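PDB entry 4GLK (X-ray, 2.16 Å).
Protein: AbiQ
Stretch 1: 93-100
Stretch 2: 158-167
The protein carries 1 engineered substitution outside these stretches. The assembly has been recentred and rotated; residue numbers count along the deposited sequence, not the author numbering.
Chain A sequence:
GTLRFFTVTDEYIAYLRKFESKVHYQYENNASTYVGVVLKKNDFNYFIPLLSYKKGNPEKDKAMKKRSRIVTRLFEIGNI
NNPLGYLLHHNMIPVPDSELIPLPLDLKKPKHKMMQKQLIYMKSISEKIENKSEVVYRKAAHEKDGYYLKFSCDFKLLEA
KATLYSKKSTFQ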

# COMPACT_ATOMS: atom_id res chain seq x y z
N ILE A 93 -1.70 -0.86 5.49
CA ILE A 93 -2.69 -1.07 6.53
C ILE A 93 -3.14 -2.51 6.63
O ILE A 93 -3.24 -3.21 5.60
N PRO A 94 -3.54 -2.95 7.84
CA PRO A 94 -4.16 -4.28 7.96
C PRO A 94 -5.63 -4.16 7.55
O PRO A 94 -6.33 -3.21 7.95
N VAL A 95 -6.10 -5.08 6.70
CA VAL A 95 -7.49 -5.03 6.24
C VAL A 95 -8.17 -6.38 6.51
O VAL A 95 -7.70 -7.41 6.01
N PRO A 96 -9.29 -6.38 7.28
CA PRO A 96 -10.01 -7.66 7.49
C PRO A 96 -10.58 -8.13 6.16
O PRO A 96 -10.85 -7.31 5.28
N ASP A 97 -10.71 -9.45 5.99
CA ASP A 97 -11.24 -10.07 4.77
C ASP A 97 -12.53 -9.41 4.22
O ASP A 97 -12.68 -9.26 3.01
N SER A 98 -13.45 -9.03 5.12
CA SER A 98 -14.75 -8.44 4.78
C SER A 98 -14.70 -7.07 4.11
O SER A 98 -15.65 -6.71 3.40
N GLU A 99 -13.63 -6.30 4.37
CA GLU A 99 -13.50 -4.92 3.86
C GLU A 99 -12.67 -4.80 2.60
O GLU A 99 -12.53 -3.72 2.05
N LEU A 100 -12.12 -5.93 2.13
CA LEU A 100 -11.30 -6.00 0.94
C LEU A 100 -12.16 -6.13 -0.32
O LEU A 100 -12.99 -7.03 -0.40
N LEU A 158 -3.47 0.02 14.56
CA LEU A 158 -4.34 -0.34 13.44
C LEU A 158 -4.76 -1.81 13.53
O LEU A 158 -5.92 -2.11 13.31
N GLU A 159 -3.83 -2.69 13.92
CA GLU A 159 -4.08 -4.11 14.14
C GLU A 159 -5.10 -4.33 15.25
O GLU A 159 -6.02 -5.11 15.07
N ALA A 160 -4.97 -3.58 16.38
CA ALA A 160 -5.89 -3.63 17.51
C ALA A 160 -7.27 -3.18 17.09
O ALA A 160 -8.26 -3.81 17.45
N LYS A 161 -7.34 -2.11 16.27
CA LYS A 161 -8.61 -1.61 15.80
C LYS A 161 -9.22 -2.42 14.63
O LYS A 161 -10.44 -2.47 14.53
N ALA A 162 -8.38 -3.15 13.85
CA ALA A 162 -8.86 -4.03 12.77
C ALA A 162 -9.61 -5.23 13.34
O ALA A 162 -10.67 -5.59 12.82
N THR A 163 -9.11 -5.83 14.43
CA THR A 163 -9.77 -6.99 15.04
C THR A 163 -11.09 -6.57 15.69
O THR A 163 -12.05 -7.32 15.65
N LEU A 164 -11.12 -5.34 16.25
CA LEU A 164 -12.27 -4.70 16.89
C LEU A 164 -13.38 -4.44 15.87
O LEU A 164 -14.53 -4.62 16.20
N TYR A 165 -13.00 -4.02 14.68
CA TYR A 165 -13.92 -3.77 13.64
C TYR A 165 -14.58 -5.06 13.30
O TYR A 165 -15.77 -5.12 13.21
N SER A 166 -13.81 -6.10 13.10
CA SER A 166 -14.37 -7.35 12.61
C SER A 166 -15.06 -8.22 13.65
O SER A 166 -15.73 -9.14 13.31
N LYS A 167 -14.91 -7.89 14.91
CA LYS A 167 -15.63 -8.55 15.98
C LYS A 167 -16.94 -7.81 16.21
O LYS A 167 -17.76 -8.21 17.00

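The segment Ile93–Leu100 of AbiQ, a short strand leading into loop, packs against one side of the helix that carries Leu158 to Ser166. Together the two stretches bury 367 Å², and no hydrogen bond crosses between them, so the contact rests on van der Waals packing, mostly of side chains, with some of it against helix backbone. The inward-pointing residues follow the helical repeat: Leu158, Ala162, Tyr165 and Ser166 direct their CA-to-CB bonds toward the other stretch, which answers with Pro94, Pro96 and Glu99; Ser98 also points toward the helix but stays out of contact. Val95, between the two prolines, points away with chi1 in t, as expected where an extended backbone alternates its side chains.

Apolar contacts make up most of the interface. Pro94, its ring in the C-gamma endo pucker, has the largest area covered by the helix. Its CD lies 3.7 Å from CB of Leu158, and its CG is 4.3 Å from CB of Ala162, so the ring spans one helical turn. The same CG approaches the backbone N of Glu159 at 3.8 Å. Leu158 adopts the mt rotamer, which carries its CD1 to 3.8 Å from CG2 of Ile93. The Ile93 side chain (pt) sets out sideways and its end leads away from the helix, leaving this contact to the CG2 branch. Farther along, Pro96, with a C-gamma exo pucker, rests over the next part of the helix. Its CG lies 3.9 Å from the carbonyl O of Ala162 and 4.5 Å from CB of that residue, while its CB is 4.1 Å from CB of Ser166. The methyl group of Ala162 thus meets both proline rings. The CA atoms of Pro94 and Glu159 are 6.2 Å apart and those of Pro96 and Ala162 6.5 Å.

Polar side chains also take part. Glu99 (chi1 and chi2 both m) reaches the ring of Tyr165, its CD 3.6 Å from CE1 in an oblique approach; Tyr165 has chi1 in t and chi2 near -91°. The carboxylate's hydrogen bonds are not made to the helix stretch: OG of Ser98 (chi1 p) donates to OE1 of Glu99 at 2.7 Å, and OE2 is hydrogen-bonded elsewhere in the structure. On the helix, Ser166 (chi1 p) turns its hydroxyl back onto the helix backbone, with OG donating to O of Ala162 at 3.2 Å. That carbonyl also accepts a hydrogen bond from the backbone N of Ser166 at 3.2 Å. Glu159 (chi1 m, chi2 t) has its CA-to-CB bond sideways, touching Pro94 through its aliphatic portion, CG to CG at 4.2 Å, while its OE1 is bonded elsewhere.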

# COMPACT_ATOMS: atom_id res chain seq x y z
CB ILE A 93 -3.94 -0.14 6.29
CG1 ILE A 93 -4.53 -0.31 4.87
CG2 ILE A 93 -3.65 1.36 6.64
CD1 ILE A 93 -5.96 0.27 4.64
CB PRO A 94 -3.99 -4.60 9.45
CG PRO A 94 -4.03 -3.28 10.13
CD PRO A 94 -3.53 -2.25 9.15
CB VAL A 95 -7.63 -4.63 4.73
CG1 VAL A 95 -9.11 -4.55 4.31
CG2 VAL A 95 -6.93 -3.31 4.43
CB PRO A 96 -11.15 -7.26 8.44
CG PRO A 96 -10.78 -5.91 8.98
CD PRO A 96 -9.99 -5.25 7.90
CB ASP A 97 -11.47 -11.57 5.00
CG ASP A 97 -10.22 -12.40 5.30
OD1 ASP A 97 -9.24 -12.29 4.53
OD2 ASP A 97 -10.25 -13.18 6.28
CB SER A 98 -15.62 -8.34 6.03
OG SER A 98 -15.05 -7.45 6.97
CB GLU A 99 -13.00 -4.00 5.01
CG GLU A 99 -13.85 -4.10 6.28
CD GLU A 99 -15.35 -3.98 6.10
OE1 GLU A 99 -16.06 -4.98 6.39
OE2 GLU A 99 -15.83 -2.90 5.68
CB LEU A 100 -10.38 -7.21 1.05
CG LEU A 100 -8.91 -7.01 1.32
CD1 LEU A 100 -8.16 -8.13 0.66
CD2 LEU A 100 -8.37 -5.62 0.84
CB LEU A 158 -3.68 -0.02 12.09
CG LEU A 158 -3.47 1.44 11.69
CD1 LEU A 158 -2.74 1.53 10.37
CD2 LEU A 158 -4.81 2.16 11.46
CB GLU A 159 -2.79 -4.86 14.47
CG GLU A 159 -1.92 -5.13 13.25
CD GLU A 159 -0.57 -5.78 13.52
OE1 GLU A 159 0.22 -5.92 12.57
OE2 GLU A 159 -0.32 -6.18 14.68
CB ALA A 160 -5.39 -2.76 18.66
CB LYS A 161 -8.61 -0.09 15.63
CG LYS A 161 -9.10 0.61 16.91
CD LYS A 161 -8.01 0.87 17.95
CE LYS A 161 -8.57 1.57 19.16
NZ LYS A 161 -9.09 0.62 20.18
CB ALA A 162 -7.70 -4.50 11.92
CB THR A 163 -8.83 -7.90 15.88
OG1 THR A 163 -9.46 -8.33 17.10
CG2 THR A 163 -7.51 -7.26 16.20
CB LEU A 164 -11.84 -3.35 17.48
CG LEU A 164 -11.77 -3.21 19.00
CD1 LEU A 164 -10.87 -4.23 19.63
CD2 LEU A 164 -11.39 -1.82 19.38
CB TYR A 165 -13.24 -3.18 12.40
CG TYR A 165 -14.18 -2.60 11.39
CD1 TYR A 165 -14.68 -3.35 10.38
CD2 TYR A 165 -14.58 -1.30 11.47
CE1 TYR A 165 -15.53 -2.81 9.46
CE2 TYR A 165 -15.43 -0.77 10.58
CZ TYR A 165 -15.89 -1.53 9.58
OH TYR A 165 -16.73 -0.97 8.71
CB SER A 166 -13.40 -8.12 11.71
OG SER A 166 -12.16 -8.38 12.29
CB LYS A 167 -14.83 -8.49 17.28
CG LYS A 167 -13.72 -9.52 17.46
CD LYS A 167 -13.58 -9.84 18.95
CE LYS A 167 -12.15 -10.08 19.39
NZ LYS A 167 -11.79 -9.34 20.63